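Side-chain contacts in exoribonuclease II, mitochondrial (Candida glabrata, PDB 6F3H), which is a mitochondrial RNA-degrading enzyme of the RNase II (RNB) family and probably removes nucleotides from the 3' end of RNA in a metal-dependent manner: residues R457-Y462 and D740-F745; R163-V168 and N357-I362. The protein carries 1 engineered substitution. All blocks are in the same frame, centred on the assembly; numbering follows the deposited sequence.

Contact 1: residues R457-Y462 and D740-F745; sequences RAFTTY and DILKIF. With nucleotides of chain C.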
loop_
_atom_site.group_PDB
_atom_site.type_symbol
_atom_site.label_atom_id
_atom_site.label_comp_id
_atom_site.label_asym_id
_atom_site.label_seq_id
_atom_site.Cartn_x
_atom_site.Cartn_y
_atom_site.Cartn_z
ATOM N N ARG A 457 -13.037 2.899 -0.557
ATOM C CA ARG A 457 -11.977 2.958 0.440
ATOM C C ARG A 457 -11.422 1.567 0.628
ATOM O O ARG A 457 -11.661 0.955 1.661
ATOM C CB ARG A 457 -12.482 3.382 1.806
ATOM C CG ARG A 457 -13.671 4.247 1.850
ATOM C CD ARG A 457 -13.687 4.765 3.252
ATOM N NE ARG A 457 -14.592 5.884 3.472
ATOM C CZ ARG A 457 -14.741 6.479 4.655
ATOM N NH1 ARG A 457 -14.056 6.043 5.706
ATOM N NH2 ARG A 457 -15.555 7.516 4.798
ATOM N N ALA A 458 -10.672 1.052 -0.322
ATOM C CA ALA A 458 -10.429 -0.385 -0.357
ATOM C C ALA A 458 -9.842 -0.981 0.923
ATOM O O ALA A 458 -9.731 -2.200 0.992
ATOM C CB ALA A 458 -9.505 -0.687 -1.535
ATOM N N PHE A 459 -9.401 -0.191 1.902
ATOM C CA PHE A 459 -8.953 -0.732 3.178
ATOM C C PHE A 459 -9.278 0.272 4.260
ATOM O O PHE A 459 -9.672 1.404 3.999
ATOM C CB PHE A 459 -7.453 -1.039 3.222
ATOM C CG PHE A 459 -6.968 -1.891 2.086
ATOM C CD1 PHE A 459 -6.875 -1.395 0.803
ATOM C CD2 PHE A 459 -6.655 -3.213 2.287
ATOM C CE1 PHE A 459 -6.467 -2.193 -0.246
ATOM C CE2 PHE A 459 -6.236 -4.025 1.227
ATOM C CZ PHE A 459 -6.150 -3.515 -0.027
ATOM N N THR A 460 -9.114 -0.141 5.490
ATOM C CA THR A 460 -9.101 0.854 6.533
ATOM C C THR A 460 -7.733 1.500 6.493
ATOM O O THR A 460 -6.747 0.860 6.114
ATOM C CB THR A 460 -9.405 0.241 7.891
ATOM O OG1 THR A 460 -10.819 0.101 8.013
ATOM C CG2 THR A 460 -8.984 1.145 8.962
ATOM N N THR A 461 -7.703 2.804 6.757
ATOM C CA THR A 461 -6.487 3.607 6.739
ATOM C C THR A 461 -5.968 3.773 8.167
ATOM O O THR A 461 -6.602 4.434 8.994
ATOM C CB THR A 461 -6.761 4.949 6.084
ATOM O OG1 THR A 461 -7.242 4.732 4.746
ATOM C CG2 THR A 461 -5.496 5.726 6.008
ATOM N N TYR A 462 -4.842 3.142 8.464
ATOM C CA TYR A 462 -4.252 3.141 9.797
ATOM C C TYR A 462 -2.972 3.967 9.746
ATOM O O TYR A 462 -2.009 3.574 9.081
ATOM C CB TYR A 462 -3.948 1.719 10.267
ATOM C CG TYR A 462 -5.152 0.790 10.466
ATOM C CD1 TYR A 462 -6.038 0.965 11.523
ATOM C CD2 TYR A 462 -5.376 -0.282 9.611
ATOM C CE1 TYR A 462 -7.124 0.115 11.704
ATOM C CE2 TYR A 462 -6.455 -1.127 9.780
ATOM C CZ TYR A 462 -7.325 -0.933 10.828
ATOM O OH TYR A 462 -8.405 -1.788 10.989
ATOM N N ASP A 740 -1.270 0.397 -2.495
ATOM C CA ASP A 740 0.026 1.025 -2.706
ATOM C C ASP A 740 0.086 2.394 -2.067
ATOM O O ASP A 740 1.007 2.688 -1.301
ATOM C CB ASP A 740 0.292 1.116 -4.186
ATOM C CG ASP A 740 0.314 -0.224 -4.813
ATOM O OD1 ASP A 740 0.935 -1.141 -4.218
ATOM O OD2 ASP A 740 -0.322 -0.361 -5.877
ATOM N N ILE A 741 -0.883 3.252 -2.393
ATOM C CA ILE A 741 -0.986 4.571 -1.770
ATOM C C ILE A 741 -0.816 4.476 -0.254
ATOM O O ILE A 741 -0.100 5.282 0.356
ATOM C CB ILE A 741 -2.332 5.217 -2.146
ATOM C CG1 ILE A 741 -2.411 5.473 -3.657
ATOM C CG2 ILE A 741 -2.575 6.470 -1.320
ATOM C CD1 ILE A 741 -3.751 6.032 -4.122
ATOM N N LEU A 742 -1.464 3.486 0.381
ATOM C CA LEU A 742 -1.419 3.402 1.841
ATOM C C LEU A 742 -0.035 3.008 2.351
ATOM O O LEU A 742 0.457 3.596 3.320
ATOM C CB LEU A 742 -2.489 2.449 2.352
ATOM C CG LEU A 742 -3.888 3.042 2.185
ATOM C CD1 LEU A 742 -4.964 2.010 2.465
ATOM C CD2 LEU A 742 -4.049 4.235 3.088
ATOM N N LYS A 743 0.619 2.032 1.711
ATOM C CA LYS A 743 1.990 1.711 2.099
ATOM C C LYS A 743 2.843 2.975 2.097
ATOM O O LYS A 743 3.569 3.269 3.057
ATOM C CB LYS A 743 2.602 0.673 1.135
ATOM C CG LYS A 743 1.666 -0.455 0.626
ATOM C CD LYS A 743 2.415 -1.751 0.145
ATOM C CE LYS A 743 1.712 -2.483 -1.030
ATOM N NZ LYS A 743 2.377 -3.765 -1.459
ATOM N N ILE A 744 2.696 3.767 1.042
ATOM C CA ILE A 744 3.482 4.979 0.856
ATOM C C ILE A 744 3.215 5.960 1.981
ATOM O O ILE A 744 4.131 6.400 2.684
ATOM C CB ILE A 744 3.160 5.587 -0.517
ATOM C CG1 ILE A 744 3.947 4.841 -1.605
ATOM C CG2 ILE A 744 3.397 7.082 -0.519
ATOM C CD1 ILE A 744 3.275 4.813 -2.931
ATOM N N PHE A 745 1.953 6.324 2.160
ATOM C CA PHE A 745 1.665 7.343 3.149
ATOM C C PHE A 745 1.851 6.824 4.562
ATOM O O PHE A 745 2.131 7.615 5.469
ATOM C CB PHE A 745 0.275 7.907 2.925
ATOM C CG PHE A 745 0.243 8.861 1.789
ATOM C CD1 PHE A 745 0.734 10.144 1.944
ATOM C CD2 PHE A 745 -0.216 8.466 0.557
ATOM C CE1 PHE A 745 0.765 11.017 0.891
ATOM C CE2 PHE A 745 -0.202 9.334 -0.494
ATOM C CZ PHE A 745 0.290 10.612 -0.328
ATOM P P C C 6 -7.742 -7.686 13.410
ATOM O OP1 C C 6 -9.046 -7.902 14.051
ATOM O OP2 C C 6 -7.532 -7.980 11.983
ATOM O "O5'" C C 6 -7.411 -6.178 13.727
ATOM C "C5'" C C 6 -7.307 -5.758 15.078
ATOM C "C4'" C C 6 -6.729 -4.367 15.199
ATOM O "O4'" C C 6 -5.315 -4.353 14.866
ATOM C "C3'" C C 6 -7.299 -3.304 14.288
ATOM O "O3'" C C 6 -8.577 -2.849 14.676
ATOM C "C2'" C C 6 -6.244 -2.236 14.405
ATOM O "O2'" C C 6 -6.327 -1.676 15.696
ATOM C "C1'" C C 6 -4.973 -3.082 14.369
ATOM N N1 C C 6 -4.414 -3.187 12.991
ATOM C C2 C C 6 -3.571 -2.143 12.538
ATOM O O2 C C 6 -3.300 -1.208 13.292
ATOM N N3 C C 6 -3.023 -2.117 11.307
ATOM C C4 C C 6 -3.305 -3.111 10.495
ATOM N N4 C C 6 -2.734 -3.052 9.287
ATOM C C5 C C 6 -4.156 -4.193 10.904
ATOM C C6 C C 6 -4.693 -4.197 12.131
#
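Thr461 and Leu742 mark the nearest backbone approach, with their CA atoms 7.1 Å apart. Residues 457-462 leave the helix 449-456 as an irregular chain and enter the short strand 461-462 of the RNB domain, the catalytic domain of RNase II-type exoribonucleases. Residues 740-745 are a piece of the long helix 725-761. No hydrogen bond joins the two segments, and the contact is buried and largely apolar.

Leu742 carries it from the helix. Its two methyl branches take different partners. CD1 reaches the base of the Phe459 side chain, 4.0 Å from CB, and meets the Phe459 ring obliquely. CD2 lies 3.6 Å from Thr461 CG2 and equally near Thr461 OG1, so it sits at the fork of the threonine. The two side chains cross at about a right angle. Thr461 OG1 stands beside the backbone N (chi1 -59°) and CG2 anti to it, and both branches meet the leucine methyl. The OG1 of Thr461 also has a weak hydrogen bond to Arg738 of the same helix. The main-chain O of Tyr462 accepts a bond from Gln746 further along it.

Thr460 points away from the helix. Its OG1 is hydrogen-bonded to Met470 N and to Glu407. Its CG2 lies over one face of the Tyr462 ring, toward the rim. The opposite face receives the cytosine of nucleotide C6 of chain C. Tyr462 thus stacks on the bound RNA, with Thr460 behind its ring. The closest atoms there are Tyr462 CD2 and N3 of the cytosine, 3.4 Å apart.

Contact 2: residues R163-V168 and N357-I362; sequences RGSKHV and NWDLNI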
loop_
_atom_site.group_PDB
_atom_site.type_symbol
_atom_site.label_atom_id
_atom_site.label_comp_id
_atom_site.label_asym_id
_atom_site.label_seq_id
_atom_site.Cartn_x
_atom_site.Cartn_y
_atom_site.Cartn_z
ATOM N N ARG A 163 -15.879 18.170 -7.450
ATOM C CA ARG A 163 -15.734 18.364 -6.006
ATOM C C ARG A 163 -14.343 18.059 -5.456
ATOM O O ARG A 163 -13.997 18.591 -4.393
ATOM C CB ARG A 163 -16.757 17.501 -5.239
ATOM C CG ARG A 163 -18.200 17.601 -5.734
ATOM C CD ARG A 163 -19.140 16.735 -4.918
ATOM N NE ARG A 163 -18.897 15.318 -5.162
ATOM C CZ ARG A 163 -19.799 14.479 -5.667
ATOM N NH1 ARG A 163 -21.028 14.890 -5.964
ATOM N NH2 ARG A 163 -19.463 13.213 -5.863
ATOM N N GLY A 164 -13.546 17.229 -6.123
ATOM C CA GLY A 164 -12.197 16.961 -5.656
ATOM C C GLY A 164 -11.500 15.886 -6.470
ATOM O O GLY A 164 -12.067 15.295 -7.396
ATOM N N SER A 165 -10.255 15.624 -6.071
ATOM C CA SER A 165 -9.429 14.622 -6.734
ATOM C C SER A 165 -10.144 13.281 -6.749
ATOM O O SER A 165 -10.758 12.890 -5.755
ATOM C CB SER A 165 -8.090 14.512 -5.997
ATOM O OG SER A 165 -7.406 13.306 -6.282
ATOM N N LYS A 166 -10.077 12.581 -7.891
ATOM C CA LYS A 166 -10.739 11.279 -8.075
ATOM C C LYS A 166 -9.884 10.354 -8.930
ATOM O O LYS A 166 -9.531 10.703 -10.060
ATOM C CB LYS A 166 -12.109 11.403 -8.742
ATOM C CG LYS A 166 -12.543 10.055 -9.294
ATOM C CD LYS A 166 -13.456 10.121 -10.487
ATOM C CE LYS A 166 -14.879 9.815 -10.084
ATOM N NZ LYS A 166 -15.772 9.947 -11.272
ATOM N N HIS A 167 -9.594 9.162 -8.418
ATOM C CA HIS A 167 -8.680 8.271 -9.105
ATOM C C HIS A 167 -9.366 7.487 -10.202
ATOM O O HIS A 167 -10.582 7.292 -10.198
ATOM C CB HIS A 167 -8.044 7.287 -8.132
ATOM C CG HIS A 167 -6.901 7.868 -7.364
ATOM N ND1 HIS A 167 -5.596 7.440 -7.522
ATOM C CD2 HIS A 167 -6.864 8.872 -6.457
ATOM C CE1 HIS A 167 -4.808 8.152 -6.736
ATOM N NE2 HIS A 167 -5.552 9.029 -6.082
ATOM N N VAL A 168 -8.554 6.998 -11.141
ATOM C CA VAL A 168 -9.020 6.041 -12.133
ATOM C C VAL A 168 -7.921 5.024 -12.387
ATOM O O VAL A 168 -6.727 5.350 -12.390
ATOM C CB VAL A 168 -9.451 6.682 -13.466
ATOM C CG1 VAL A 168 -10.400 7.808 -13.234
ATOM C CG2 VAL A 168 -8.254 7.171 -14.219
ATOM N N ASN A 357 -2.805 15.554 1.953
ATOM C CA ASN A 357 -2.528 15.046 0.625
ATOM C C ASN A 357 -3.807 14.504 -0.014
ATOM O O ASN A 357 -4.591 13.790 0.625
ATOM C CB ASN A 357 -1.437 13.993 0.717
ATOM C CG ASN A 357 -0.994 13.545 -0.621
ATOM O OD1 ASN A 357 -1.800 13.021 -1.379
ATOM N ND2 ASN A 357 0.279 13.761 -0.953
ATOM N N TRP A 358 -3.991 14.822 -1.303
ATOM C CA TRP A 358 -5.247 14.511 -1.977
ATOM C C TRP A 358 -5.381 13.027 -2.245
ATOM O O TRP A 358 -6.492 12.495 -2.258
ATOM C CB TRP A 358 -5.356 15.275 -3.297
ATOM C CG TRP A 358 -5.419 16.769 -3.139
ATOM C CD1 TRP A 358 -5.914 17.453 -2.077
ATOM C CD2 TRP A 358 -4.973 17.764 -4.076
ATOM N NE1 TRP A 358 -5.805 18.812 -2.282
ATOM C CE2 TRP A 358 -5.228 19.026 -3.504
ATOM C CE3 TRP A 358 -4.377 17.709 -5.340
ATOM C CZ2 TRP A 358 -4.915 20.223 -4.156
ATOM C CZ3 TRP A 358 -4.060 18.896 -5.982
ATOM C CH2 TRP A 358 -4.334 20.136 -5.393
ATOM N N ASP A 359 -4.262 12.351 -2.456
ATOM C CA ASP A 359 -4.281 10.936 -2.785
ATOM C C ASP A 359 -4.460 10.094 -1.527
ATOM O O ASP A 359 -5.190 9.099 -1.535
ATOM C CB ASP A 359 -2.993 10.611 -3.532
ATOM C CG ASP A 359 -2.913 11.343 -4.870
ATOM O OD1 ASP A 359 -3.965 11.791 -5.396
ATOM O OD2 ASP A 359 -1.786 11.544 -5.365
ATOM N N LEU A 360 -3.824 10.509 -0.428
ATOM C CA LEU A 360 -4.137 9.933 0.869
ATOM C C LEU A 360 -5.626 10.015 1.121
ATOM O O LEU A 360 -6.242 9.059 1.601
ATOM C CB LEU A 360 -3.389 10.686 1.950
ATOM C CG LEU A 360 -3.619 10.161 3.350
ATOM C CD1 LEU A 360 -3.221 8.705 3.378
ATOM C CD2 LEU A 360 -2.793 10.977 4.329
ATOM N N ASN A 361 -6.232 11.124 0.723
ATOM C CA ASN A 361 -7.674 11.206 0.563
ATOM C C ASN A 361 -8.425 11.012 1.880
ATOM O O ASN A 361 -9.440 10.318 1.940
ATOM C CB ASN A 361 -8.136 10.189 -0.472
ATOM C CG ASN A 361 -9.523 10.443 -0.945
ATOM O OD1 ASN A 361 -10.134 11.458 -0.593
ATOM N ND2 ASN A 361 -10.062 9.512 -1.708
ATOM N N ILE A 362 -7.961 11.677 2.926
ATOM C CA ILE A 362 -8.671 11.785 4.198
ATOM C C ILE A 362 -9.819 12.763 4.001
ATOM O O ILE A 362 -9.744 13.621 3.113
ATOM C CB ILE A 362 -7.718 12.260 5.306
ATOM C CG1 ILE A 362 -6.628 11.234 5.570
ATOM C CG2 ILE A 362 -8.426 12.735 6.539
ATOM C CD1 ILE A 362 -5.650 11.689 6.589
#
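Ser165, His167 and Asp359 bury the most surface in this contact. His167 lies in strand 166-169, at the edge of a three-stranded antiparallel sheet, and Ser165 in the chain leading into it. Asp359 lies in the loop between helices 334-343 and 369-378.

Ser165 faces Trp358 through its methylene group, with Ser165 CB and Trp358 CB 3.9 Å apart. The indole then leads away. The serine OG is anti to the backbone N (chi1 161°), which brings it beside Asp359, but it forms no hydrogen bond with that carboxylate.

The imidazole of His167 reaches Asp359 with NE2. The NE2-H bond to Asp359 OD1 is long at 3.3 Å, bent to 139°, and weak. Ring and carboxylate planes stand 77° apart. Asp359 CB, in contrast, lies in the plane of the imidazole at its edge. The stronger polar partners lie within the sheet: His167 ND1 is hydrogen-bonded to Thr245, and Asp359 OD2 to Tyr235. Each group is thus engaged at two atoms.

Asn357 shapes the loop that presents Asp359. Its OD1 accepts the backbone N of Asp359 at 2.8 Å, in the carbonyl plane, which makes an Asx turn. A weaker bond comes from Leu360 N.

The chemistry joins loop to sheet through linked polar groups, Thr245 to His167 to Asp359 to Tyr235. The nearby carboxylate would tend to stabilise a positive charge on the imidazole, but the weak, bent bond suggests that the sheet partners do much of the positioning.

From the N terminus, residues 163-168 come first. Contact 2 closes when 357-362 returns to them after 188 residues, most of them helical. Contact 1 then opens at 457-462 and closes at 740-745, after a further 277 residues. The two loops follow in series, neither nested nor crossed. In space they meet at helix 725-761. Leu742 of this helix serves contact 1. Ile741 and Phe745 turn to contact 2: Ile741 CD1 is 3.5 Å from His167 CE1, and Phe745 CB is 3.6 Å from Leu360 CD1. The helix thus sits between an RNB-domain segment beside the RNA and the three-stranded sheet with its loop.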